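Local coordinates for protein GCN5-related N-acetyltransferase (Brucella melitensis biovar Abortus 2308, PDB 3TCV) that probably transfers an acetyl group from acetyl-CoA to an amine, perhaps the N-terminal serine or alanine of a protein, as a GNAT-family acetyltransferase, at residues R176-F190 with D202-L216. Sequence-based numbering, arbitrary orientation.
Sequences RRAAERFGFRFEGIF and DTAWFSVLDSEWPAL
The Phe206 ring packs under Ala179, between helix 173-182 and strand 185-196. Its CB leaves the sheet on the helix side, and with CG beside the backbone N (chi1 -48°) the ring lies beneath the helix. There Ala179 CB sits over the centre of one face, 3.9 Å from the ring centroid, a CH-pi contact. Glu180 OE2 reaches the ring edge in its plane, and Arg176 lays its CG against Phe206 CZ, while its NE goes to Asn170 O. Phe186, with CG anti to its N (chi1 177°), turns a ring edge to the face of Phe206 in a T-shaped pair, planes 72° apart.

The helix ends in a Schellman motif at Gly183. Just beyond it, Val208 CG2 sits over one face of the Phe184 ring, 3.7 Å from Phe184 CD1, a second CH-pi contact. The antiparallel strands slip by one residue where Glu187 and Gly188 both oppose Trp205, a classic beta bulge: Glu187 N donates to Trp205 O, and Trp205 N to Gly188 O. Ser207 OG donates to Glu187 OE2 at 2.7 Å, entering from above the carboxylate plane. On this side of the sheet, Trp205 turns an edge to the face of Phe190, NE1 3.3 Å from Phe190 CD2.

Arg191 of the second subunit makes salt bridges to Glu187 and Glu212 and a hydrogen bond to Ser207. Within the chain, this antiparallel hairpin ends the mixed sheet of the GNAT fold: strand 199-209 lies between strands 163-169 and 185-196; helix 173-182 covers the Phe206 side, and Val208 reaches Phe156 of helix 142-158.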
loop_
_atom_site.group_PDB
_atom_site.type_symbol
_atom_site.label_atom_id
_atom_site.label_comp_id
_atom_site.label_asym_id
_atom_site.label_seq_id
_atom_site.Cartn_x
_atom_site.Cartn_y
_atom_site.Cartn_z
ATOM N N ARG B 176 9.832 11.814 -8.845
ATOM C CA ARG B 176 10.792 11.274 -7.908
ATOM C C ARG B 176 11.741 12.349 -7.387
ATOM O O ARG B 176 12.001 12.421 -6.192
ATOM C CB ARG B 176 11.609 10.176 -8.526
ATOM C CG ARG B 176 10.819 8.914 -8.746
ATOM C CD ARG B 176 11.743 7.758 -9.036
ATOM N NE ARG B 176 12.445 7.925 -10.310
ATOM C CZ ARG B 176 13.678 8.417 -10.481
ATOM N NH1 ARG B 176 14.398 8.843 -9.464
ATOM N NH2 ARG B 176 14.200 8.487 -11.707
ATOM N N ARG B 177 12.249 13.175 -8.290
ATOM C CA ARG B 177 13.162 14.253 -7.896
ATOM C C ARG B 177 12.417 15.294 -7.052
ATOM O O ARG B 177 13.004 15.852 -6.119
ATOM C CB ARG B 177 13.820 14.858 -9.141
ATOM C CG ARG B 177 14.849 13.922 -9.780
ATOM C CD ARG B 177 15.585 14.606 -10.929
ATOM N NE ARG B 177 14.728 14.934 -12.070
ATOM C CZ ARG B 177 14.482 14.115 -13.103
ATOM N NH1 ARG B 177 14.996 12.887 -13.145
ATOM N NH2 ARG B 177 13.697 14.520 -14.089
ATOM N N ALA B 178 11.131 15.505 -7.320
ATOM C CA ALA B 178 10.312 16.425 -6.518
ATOM C C ALA B 178 10.178 15.902 -5.090
ATOM O O ALA B 178 10.358 16.662 -4.125
ATOM C CB ALA B 178 8.922 16.626 -7.131
ATOM N N ALA B 179 9.891 14.604 -4.961
ATOM C CA ALA B 179 9.760 13.973 -3.644
ATOM C C ALA B 179 11.076 14.125 -2.872
ATOM O O ALA B 179 11.068 14.499 -1.704
ATOM C CB ALA B 179 9.371 12.484 -3.794
ATOM N N GLU B 180 12.198 13.853 -3.533
ATOM C CA GLU B 180 13.507 13.945 -2.881
ATOM C C GLU B 180 13.796 15.393 -2.442
ATOM O O GLU B 180 14.273 15.630 -1.313
ATOM C CB GLU B 180 14.640 13.462 -3.805
ATOM C CG GLU B 180 14.548 11.992 -4.203
ATOM C CD GLU B 180 14.959 10.984 -3.129
ATOM O OE1 GLU B 180 15.056 11.309 -1.909
ATOM O OE2 GLU B 180 15.162 9.813 -3.515
ATOM N N ARG B 181 13.506 16.339 -3.324
ATOM C CA ARG B 181 13.702 17.771 -3.029
ATOM C C ARG B 181 12.852 18.190 -1.829
ATOM O O ARG B 181 13.305 18.941 -0.960
ATOM C CB ARG B 181 13.334 18.641 -4.249
ATOM C CG ARG B 181 13.217 20.137 -3.922
ATOM C CD ARG B 181 13.092 21.038 -5.152
ATOM N NE ARG B 181 12.843 22.439 -4.768
ATOM C CZ ARG B 181 11.680 22.943 -4.365
ATOM N NH1 ARG B 181 10.587 22.183 -4.242
ATOM N NH2 ARG B 181 11.629 24.223 -4.018
ATOM N N PHE B 182 11.618 17.693 -1.774
ATOM C CA PHE B 182 10.684 18.019 -0.713
ATOM C C PHE B 182 11.101 17.400 0.632
ATOM O O PHE B 182 10.524 17.726 1.674
ATOM C CB PHE B 182 9.261 17.570 -1.081
ATOM C CG PHE B 182 8.522 18.483 -2.041
ATOM C CD1 PHE B 182 8.604 19.860 -1.956
ATOM C CD2 PHE B 182 7.692 17.942 -3.023
ATOM C CE1 PHE B 182 7.878 20.674 -2.814
ATOM C CE2 PHE B 182 6.985 18.766 -3.914
ATOM C CZ PHE B 182 7.085 20.135 -3.811
ATOM N N GLY B 183 12.068 16.476 0.604
ATOM C CA GLY B 183 12.601 15.838 1.801
ATOM C C GLY B 183 12.008 14.470 2.130
ATOM O O GLY B 183 12.317 13.914 3.183
ATOM N N PHE B 184 11.171 13.914 1.242
ATOM C CA PHE B 184 10.655 12.535 1.424
ATOM C C PHE B 184 11.832 11.597 1.254
ATOM O O PHE B 184 12.699 11.839 0.394
ATOM C CB PHE B 184 9.563 12.167 0.414
ATOM C CG PHE B 184 8.272 12.925 0.557
ATOM C CD1 PHE B 184 7.197 12.375 1.263
ATOM C CD2 PHE B 184 8.092 14.169 -0.040
ATOM C CE1 PHE B 184 5.981 13.049 1.362
ATOM C CE2 PHE B 184 6.896 14.844 0.078
ATOM C CZ PHE B 184 5.833 14.303 0.779
ATOM N N ARG B 185 11.855 10.510 2.025
ATOM C CA ARG B 185 12.923 9.526 1.950
ATOM C C ARG B 185 12.444 8.306 1.178
ATOM O O ARG B 185 11.398 7.782 1.466
ATOM C CB ARG B 185 13.306 9.108 3.369
ATOM C CG ARG B 185 14.486 8.168 3.481
ATOM C CD ARG B 185 14.770 7.835 4.935
ATOM N NE ARG B 185 15.122 9.030 5.682
ATOM C CZ ARG B 185 16.357 9.508 5.861
ATOM N NH1 ARG B 185 16.533 10.625 6.564
ATOM N NH2 ARG B 185 17.414 8.883 5.375
ATOM N N PHE B 186 13.211 7.855 0.196
ATOM C CA PHE B 186 12.881 6.688 -0.550
ATOM C C PHE B 186 12.833 5.468 0.358
ATOM O O PHE B 186 13.716 5.283 1.193
ATOM C CB PHE B 186 13.931 6.470 -1.633
ATOM C CG PHE B 186 13.731 5.226 -2.436
ATOM C CD1 PHE B 186 12.853 5.203 -3.524
ATOM C CD2 PHE B 186 14.481 4.106 -2.163
ATOM C CE1 PHE B 186 12.680 4.051 -4.267
ATOM C CE2 PHE B 186 14.313 2.949 -2.900
ATOM C CZ PHE B 186 13.439 2.933 -3.965
ATOM N N GLU B 187 11.815 4.641 0.136
ATOM C CA GLU B 187 11.638 3.356 0.810
ATOM C C GLU B 187 11.752 2.148 -0.101
ATOM O O GLU B 187 12.281 1.107 0.315
ATOM C CB GLU B 187 10.290 3.361 1.547
ATOM C CG GLU B 187 10.327 4.297 2.727
ATOM C CD GLU B 187 9.047 4.337 3.523
ATOM O OE1 GLU B 187 7.972 4.064 2.951
ATOM O OE2 GLU B 187 9.122 4.670 4.720
ATOM N N GLY B 188 11.215 2.235 -1.323
ATOM C CA GLY B 188 11.272 1.100 -2.217
ATOM C C GLY B 188 10.356 1.194 -3.408
ATOM O O GLY B 188 9.568 2.146 -3.533
ATOM N N ILE B 189 10.455 0.182 -4.277
ATOM C CA ILE B 189 9.701 0.123 -5.524
ATOM C C ILE B 189 8.820 -1.148 -5.541
ATOM O O ILE B 189 9.344 -2.259 -5.445
ATOM C CB ILE B 189 10.638 0.125 -6.749
ATOM C CG1 ILE B 189 11.346 1.484 -6.885
ATOM C CG2 ILE B 189 9.844 -0.217 -8.008
ATOM C CD1 ILE B 189 12.651 1.409 -7.686
ATOM N N PHE B 190 7.503 -0.948 -5.676
ATOM C CA PHE B 190 6.563 -2.028 -5.842
ATOM C C PHE B 190 6.505 -2.338 -7.336
ATOM O O PHE B 190 5.935 -1.566 -8.141
ATOM C CB PHE B 190 5.156 -1.680 -5.332
ATOM C CG PHE B 190 4.989 -1.680 -3.811
ATOM C CD1 PHE B 190 6.072 -1.745 -2.944
ATOM C CD2 PHE B 190 3.707 -1.572 -3.263
ATOM C CE1 PHE B 190 5.887 -1.701 -1.564
ATOM C CE2 PHE B 190 3.515 -1.532 -1.881
ATOM C CZ PHE B 190 4.615 -1.606 -1.045
ATOM N N ASP B 202 5.651 0.454 -12.121
ATOM C CA ASP B 202 6.288 0.119 -10.866
ATOM C C ASP B 202 6.191 1.384 -10.024
ATOM O O ASP B 202 6.535 2.470 -10.519
ATOM C CB ASP B 202 7.750 -0.225 -11.063
ATOM C CG ASP B 202 7.977 -1.364 -12.040
ATOM O OD1 ASP B 202 7.162 -2.299 -12.175
ATOM O OD2 ASP B 202 9.041 -1.311 -12.698
ATOM N N THR B 203 5.735 1.260 -8.782
ATOM C CA THR B 203 5.570 2.425 -7.908
ATOM C C THR B 203 6.753 2.615 -6.966
ATOM O O THR B 203 7.058 1.733 -6.189
ATOM C CB THR B 203 4.272 2.313 -7.096
ATOM O OG1 THR B 203 3.145 2.333 -7.992
ATOM C CG2 THR B 203 4.183 3.465 -6.084
ATOM N N ALA B 204 7.367 3.800 -7.031
ATOM C CA ALA B 204 8.365 4.304 -6.088
ATOM C C ALA B 204 7.639 4.953 -4.912
ATOM O O ALA B 204 6.786 5.845 -5.103
ATOM C CB ALA B 204 9.253 5.339 -6.779
ATOM N N TRP B 205 7.995 4.516 -3.709
ATOM C CA TRP B 205 7.445 4.994 -2.424
ATOM C C TRP B 205 8.460 5.760 -1.625
ATOM O O TRP B 205 9.625 5.353 -1.507
ATOM C CB TRP B 205 7.015 3.800 -1.566
ATOM C CG TRP B 205 5.776 3.114 -2.050
ATOM C CD1 TRP B 205 5.694 1.969 -2.830
ATOM C CD2 TRP B 205 4.387 3.522 -1.810
ATOM N NE1 TRP B 205 4.383 1.660 -3.096
ATOM C CE2 TRP B 205 3.553 2.542 -2.495
ATOM C CE3 TRP B 205 3.776 4.550 -1.099
ATOM C CZ2 TRP B 205 2.171 2.610 -2.464
ATOM C CZ3 TRP B 205 2.379 4.616 -1.090
ATOM C CH2 TRP B 205 1.603 3.652 -1.752
ATOM N N PHE B 206 7.991 6.847 -1.019
ATOM C CA PHE B 206 8.805 7.718 -0.195
ATOM C C PHE B 206 7.952 8.164 0.981
ATOM O O PHE B 206 6.726 8.235 0.875
ATOM C CB PHE B 206 9.239 8.985 -0.940
ATOM C CG PHE B 206 9.815 8.788 -2.325
ATOM C CD1 PHE B 206 11.170 8.955 -2.558
ATOM C CD2 PHE B 206 8.978 8.570 -3.417
ATOM C CE1 PHE B 206 11.696 8.827 -3.840
ATOM C CE2 PHE B 206 9.496 8.413 -4.687
ATOM C CZ PHE B 206 10.855 8.542 -4.900
ATOM N N SER B 207 8.605 8.554 2.070
ATOM C CA SER B 207 7.892 9.003 3.247
ATOM C C SER B 207 8.634 10.053 4.047
ATOM O O SER B 207 9.881 10.134 4.026
ATOM C CB SER B 207 7.560 7.845 4.160
ATOM O OG SER B 207 8.695 7.328 4.842
ATOM N N VAL B 208 7.844 10.846 4.752
ATOM C CA VAL B 208 8.325 11.737 5.803
ATOM C C VAL B 208 7.681 11.225 7.106
ATOM O O VAL B 208 6.465 11.048 7.171
ATOM C CB VAL B 208 7.964 13.214 5.559
ATOM C CG1 VAL B 208 8.349 14.081 6.746
ATOM C CG2 VAL B 208 8.688 13.737 4.326
ATOM N N LEU B 209 8.511 10.969 8.111
ATOM C CA LEU B 209 8.053 10.587 9.456
ATOM C C LEU B 209 7.851 11.794 10.351
ATOM O O LEU B 209 8.472 12.844 10.155
ATOM C CB LEU B 209 9.073 9.661 10.128
ATOM C CG LEU B 209 9.433 8.373 9.396
ATOM C CD1 LEU B 209 10.323 7.544 10.335
ATOM C CD2 LEU B 209 8.189 7.629 8.934
ATOM N N ASP B 210 6.992 11.650 11.350
ATOM C CA ASP B 210 6.791 12.726 12.328
ATOM C C ASP B 210 8.116 13.221 12.946
ATOM O O ASP B 210 8.308 14.421 13.178
ATOM C CB ASP B 210 5.748 12.335 13.388
ATOM C CG ASP B 210 6.047 11.011 14.097
ATOM O OD1 ASP B 210 7.091 10.362 13.852
ATOM O OD2 ASP B 210 5.206 10.636 14.951
ATOM N N SER B 211 9.062 12.311 13.155
ATOM C CA SER B 211 10.376 12.683 13.715
ATOM C C SER B 211 11.255 13.504 12.753
ATOM O O SER B 211 12.199 14.181 13.190
ATOM C CB SER B 211 11.127 11.428 14.155
ATOM O OG SER B 211 11.332 10.547 13.067
ATOM N N GLU B 212 10.941 13.436 11.457
ATOM C CA GLU B 212 11.651 14.165 10.400
ATOM C C GLU B 212 11.062 15.542 10.101
ATOM O O GLU B 212 11.728 16.393 9.491
ATOM C CB GLU B 212 11.671 13.311 9.132
ATOM C CG GLU B 212 12.524 12.060 9.360
ATOM C CD GLU B 212 12.417 11.041 8.249
ATOM O OE1 GLU B 212 11.419 11.032 7.493
ATOM O OE2 GLU B 212 13.341 10.232 8.142
ATOM N N TRP B 213 9.828 15.751 10.536
ATOM C CA TRP B 213 9.064 16.947 10.184
ATOM C C TRP B 213 9.663 18.220 10.761
ATOM O O TRP B 213 9.775 19.203 10.049
ATOM C CB TRP B 213 7.596 16.769 10.585
ATOM C CG TRP B 213 6.816 18.040 10.751
ATOM C CD1 TRP B 213 6.183 18.487 11.910
ATOM C CD2 TRP B 213 6.539 19.075 9.741
ATOM N NE1 TRP B 213 5.551 19.675 11.690
ATOM C CE2 TRP B 213 5.725 20.085 10.410
ATOM C CE3 TRP B 213 6.874 19.259 8.414
ATOM C CZ2 TRP B 213 5.281 21.222 9.755
ATOM C CZ3 TRP B 213 6.415 20.415 7.758
ATOM C CH2 TRP B 213 5.640 21.375 8.426
ATOM N N PRO B 214 10.097 18.209 12.035
ATOM C CA PRO B 214 10.522 19.527 12.562
ATOM C C PRO B 214 11.691 20.181 11.802
ATOM O O PRO B 214 11.669 21.394 11.559
ATOM C CB PRO B 214 10.858 19.230 14.026
ATOM C CG PRO B 214 10.030 18.050 14.376
ATOM C CD PRO B 214 10.048 17.201 13.102
ATOM N N ALA B 215 12.679 19.395 11.389
ATOM C CA ALA B 215 13.804 19.942 10.623
ATOM C C ALA B 215 13.348 20.359 9.231
ATOM O O ALA B 215 13.792 21.386 8.702
ATOM C CB ALA B 215 14.956 18.946 10.551
ATOM N N LEU B 216 12.452 19.578 8.632
ATOM C CA LEU B 216 11.894 19.972 7.354
ATOM C C LEU B 216 11.137 21.287 7.448
ATOM O O LEU B 216 11.324 22.164 6.602
ATOM C CB LEU B 216 11.001 18.873 6.787
ATOM C CG LEU B 216 11.794 17.735 6.190
ATOM C CD1 LEU B 216 10.800 16.633 5.809
ATOM C CD2 LEU B 216 12.616 18.189 4.968
HETATM O O HOH W 1 12.261 12.856 5.661
#